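Local coordinates for periplasmic binding protein component of an ABC type zinc uptake transporter (Synechocystis sp., PDB 2OV3), which probably captures zinc in the periplasm and hands it to an ABC-type uptake transporter, as a solute-binding protein of family 9, at residues S27-G32 and H37-K42. Residues are numbered along the deposited sequence; the frame is centred on the assembly and turned at random.
Sequences SVLVPG and HTYEPK. With ZN (zinc ion), chain B.
In the zinc-binding loop that follows strand 24-28, Tyr39 folds its ring back against Leu29, Val30 and Pro31, two residues beyond the zinc ligand His37. With CG anti to the backbone N (chi1 -175°), the phenol reaches across to the 27-32 segment. Val30 puts CG1 over one face of the ring, while its other methyl, CG2, lies 3.6 Å from CD2 of Tyr39. Further out, the Pro31 and Tyr39 side chains cross at about a right angle, with Pro31 CD 3.7 Å from Tyr39 CE1. Leu29 CG comes in on the same side, by CE2 of Tyr39, and its CD1 packs 3.6 Å from CB of Pro41. The phenol OH is hydrogen-bonded to Gln45 OE1, and Gln45 NE2 in turn bonds to Leu29 O, so one amide ties both segments to helix 43-48. Cutting Tyr39 back to alanine is likely to leave Val30 and Pro31 without the ring they pack on and Gln45 OE1 without the phenol. Lys42 NZ donates to Glu40 O at 2.8 Å, in the carbonyl plane. His37 NE2 binds zinc at 2.3 Å, beside a water at 2.2 Å; His101 and His165 complete the site. Trp66 touches Leu29, Val30 and Pro41, while backbone bonds join Leu29 to Val7, ending strand 3-7, and Val30 to Ser8 just after it, leaving the loop between helix 43-48 and the four-stranded parallel sheet holding strands 3-7 and 24-28.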
ATOM      1  N   SER A  27      15.237  -2.614  -7.725  1.00 16.36           N
ATOM      2  CA  SER A  27      15.306  -3.877  -7.006  1.00 17.61           C
ATOM      3  C   SER A  27      14.300  -3.753  -5.849  1.00 17.82           C
ATOM      4  O   SER A  27      14.169  -2.687  -5.230  1.00 18.31           O
ATOM      5  CB  SER A  27      16.715  -4.136  -6.477  1.00 17.45           C
ATOM      6  OG  SER A  27      17.601  -4.492  -7.528  1.00 18.32           O
ATOM      7  N   VAL A  28      13.573  -4.839  -5.585  1.00 18.26           N
ATOM      8  CA  VAL A  28      12.567  -4.875  -4.525  1.00 16.86           C
ATOM      9  C   VAL A  28      13.073  -5.756  -3.396  1.00 16.23           C
ATOM     10  O   VAL A  28      13.526  -6.870  -3.626  1.00 15.27           O
ATOM     11  CB  VAL A  28      11.218  -5.451  -5.039  1.00 16.64           C
ATOM     12  CG1 VAL A  28      10.156  -5.403  -3.939  1.00 14.75           C
ATOM     13  CG2 VAL A  28      10.739  -4.653  -6.235  1.00 17.66           C
ATOM     14  N   LEU A  29      12.994  -5.239  -2.177  1.00 16.45           N
ATOM     15  CA  LEU A  29      13.441  -5.967  -1.010  1.00 16.65           C
ATOM     16  C   LEU A  29      12.389  -6.979  -0.558  1.00 16.07           C
ATOM     17  O   LEU A  29      12.720  -8.123  -0.275  1.00 17.32           O
ATOM     18  CB  LEU A  29      13.743  -4.992   0.125  1.00 16.56           C
ATOM     19  CG  LEU A  29      14.213  -5.665   1.422  1.00 20.47           C
ATOM     20  CD1 LEU A  29      15.606  -6.249   1.200  1.00 20.77           C
ATOM     21  CD2 LEU A  29      14.232  -4.679   2.589  1.00 18.50           C
ATOM     22  N   VAL A  30      11.120  -6.576  -0.494  1.00 13.47           N
ATOM     23  CA  VAL A  30      10.082  -7.503  -0.056  1.00 11.82           C
ATOM     24  C   VAL A  30       9.215  -8.059  -1.198  1.00 12.46           C
ATOM     25  O   VAL A  30       8.544  -7.314  -1.923  1.00 13.37           O
ATOM     26  CB  VAL A  30       9.143  -6.855   1.009  1.00 11.48           C
ATOM     27  CG1 VAL A  30       8.209  -7.912   1.607  1.00  8.14           C
ATOM     28  CG2 VAL A  30       9.968  -6.204   2.121  1.00  9.69           C
ATOM     29  N   PRO A  31       9.223  -9.390  -1.368  1.00 13.24           N
ATOM     30  CA  PRO A  31       8.436 -10.054  -2.410  1.00 14.05           C
ATOM     31  C   PRO A  31       6.950  -9.785  -2.147  1.00 14.39           C
ATOM     32  O   PRO A  31       6.538  -9.605  -1.001  1.00 11.51           O
ATOM     33  CB  PRO A  31       8.790 -11.536  -2.231  1.00 13.58           C
ATOM     34  CG  PRO A  31      10.142 -11.522  -1.563  1.00 13.49           C
ATOM     35  CD  PRO A  31      10.005 -10.370  -0.590  1.00 14.82           C
ATOM     36  N   GLY A  32       6.157  -9.774  -3.213  1.00 15.72           N
ATOM     37  CA  GLY A  32       4.733  -9.517  -3.084  1.00 18.01           C
ATOM     38  C   GLY A  32       3.927 -10.506  -2.262  1.00 18.98           C
ATOM     39  O   GLY A  32       2.912 -10.138  -1.665  1.00 19.10           O
ATOM     40  N   HIS A  37       5.614  -6.663   7.314  1.00 22.97           N
ATOM     41  CA  HIS A  37       5.672  -6.290   8.710  1.00 23.65           C
ATOM     42  C   HIS A  37       6.553  -7.225   9.545  1.00 24.77           C
ATOM     43  O   HIS A  37       7.049  -6.843  10.606  1.00 23.41           O
ATOM     44  CB  HIS A  37       4.249  -6.174   9.254  1.00 23.24           C
ATOM     45  CG  HIS A  37       3.482  -5.032   8.648  1.00 23.94           C
ATOM     46  ND1 HIS A  37       3.835  -3.712   8.842  1.00 23.11           N
ATOM     47  CD2 HIS A  37       2.397  -5.011   7.838  1.00 21.56           C
ATOM     48  CE1 HIS A  37       3.000  -2.929   8.181  1.00 20.72           C
ATOM     49  NE2 HIS A  37       2.118  -3.690   7.565  1.00 19.17           N
ATOM     50  N   THR A  38       6.778  -8.435   9.038  1.00 24.21           N
ATOM     51  CA  THR A  38       7.605  -9.427   9.718  1.00 23.63           C
ATOM     52  C   THR A  38       8.651  -9.968   8.739  1.00 23.89           C
ATOM     53  O   THR A  38       9.099 -11.109   8.869  1.00 24.82           O
ATOM     54  CB  THR A  38       6.760 -10.604  10.204  1.00 23.15           C
ATOM     55  OG1 THR A  38       6.292 -11.342   9.073  1.00 20.80           O
ATOM     56  CG2 THR A  38       5.562 -10.110  11.002  1.00 23.60           C
ATOM     57  N   TYR A  39       9.016  -9.159   7.745  1.00 22.93           N
ATOM     58  CA  TYR A  39       9.999  -9.574   6.746  1.00 22.41           C
ATOM     59  C   TYR A  39      11.424  -9.305   7.212  1.00 23.85           C
ATOM     60  O   TYR A  39      11.697  -8.306   7.875  1.00 24.19           O
ATOM     61  CB  TYR A  39       9.780  -8.848   5.411  1.00 19.31           C
ATOM     62  CG  TYR A  39      10.712  -9.348   4.317  1.00 16.76           C
ATOM     63  CD1 TYR A  39      10.474 -10.564   3.672  1.00 16.93           C
ATOM     64  CD2 TYR A  39      11.873  -8.649   3.985  1.00 14.24           C
ATOM     65  CE1 TYR A  39      11.372 -11.076   2.729  1.00 14.03           C
ATOM     66  CE2 TYR A  39      12.775  -9.154   3.046  1.00 13.60           C
ATOM     67  CZ  TYR A  39      12.517 -10.371   2.425  1.00 13.06           C
ATOM     68  OH  TYR A  39      13.416 -10.883   1.517  1.00 12.32           O
ATOM     69  N   GLU A  40      12.334 -10.207   6.857  1.00 25.40           N
ATOM     70  CA  GLU A  40      13.735 -10.060   7.219  1.00 26.37           C
ATOM     71  C   GLU A  40      14.557 -10.136   5.940  1.00 24.92           C
ATOM     72  O   GLU A  40      14.509 -11.136   5.219  1.00 25.63           O
ATOM     73  CB  GLU A  40      14.166 -11.172   8.180  1.00 30.09           C
ATOM     74  CG  GLU A  40      15.553 -10.962   8.794  1.00 38.99           C
ATOM     75  CD  GLU A  40      15.578  -9.870   9.859  1.00 43.67           C
ATOM     76  OE1 GLU A  40      16.688  -9.387  10.204  1.00 46.12           O
ATOM     77  OE2 GLU A  40      14.488  -9.501  10.358  1.00 46.42           O
ATOM     78  N   PRO A  41      15.308  -9.069   5.626  1.00 22.42           N
ATOM     79  CA  PRO A  41      16.107  -9.114   4.402  1.00 20.80           C
ATOM     80  C   PRO A  41      17.157 -10.209   4.476  1.00 19.98           C
ATOM     81  O   PRO A  41      17.743 -10.445   5.535  1.00 19.75           O
ATOM     82  CB  PRO A  41      16.694  -7.706   4.318  1.00 21.76           C
ATOM     83  CG  PRO A  41      16.735  -7.249   5.737  1.00 22.99           C
ATOM     84  CD  PRO A  41      15.439  -7.767   6.300  1.00 22.02           C
ATOM     85  N   LYS A  42      17.372 -10.875   3.345  1.00 17.57           N
ATOM     86  CA  LYS A  42      18.329 -11.966   3.244  1.00 17.18           C
ATOM     87  C   LYS A  42      19.721 -11.409   2.989  1.00 17.11           C
ATOM     88  O   LYS A  42      19.869 -10.341   2.393  1.00 16.16           O
ATOM     89  CB  LYS A  42      17.942 -12.907   2.091  1.00 15.52           C
ATOM     90  CG  LYS A  42      16.452 -13.223   1.987  1.00 17.24           C
ATOM     91  CD  LYS A  42      15.844 -13.691   3.308  1.00 17.16           C
ATOM     92  CE  LYS A  42      14.333 -13.641   3.208  1.00 17.50           C
ATOM     93  NZ  LYS A  42      13.673 -13.677   4.529  1.00 21.48           N
TER
HETATM   94 ZN    ZN B 339       0.443  -3.736   6.045  1.00 24.34          ZN
HETATM   95  O   HOH W   1       0.624  -4.713   4.026  1.00 11.92           O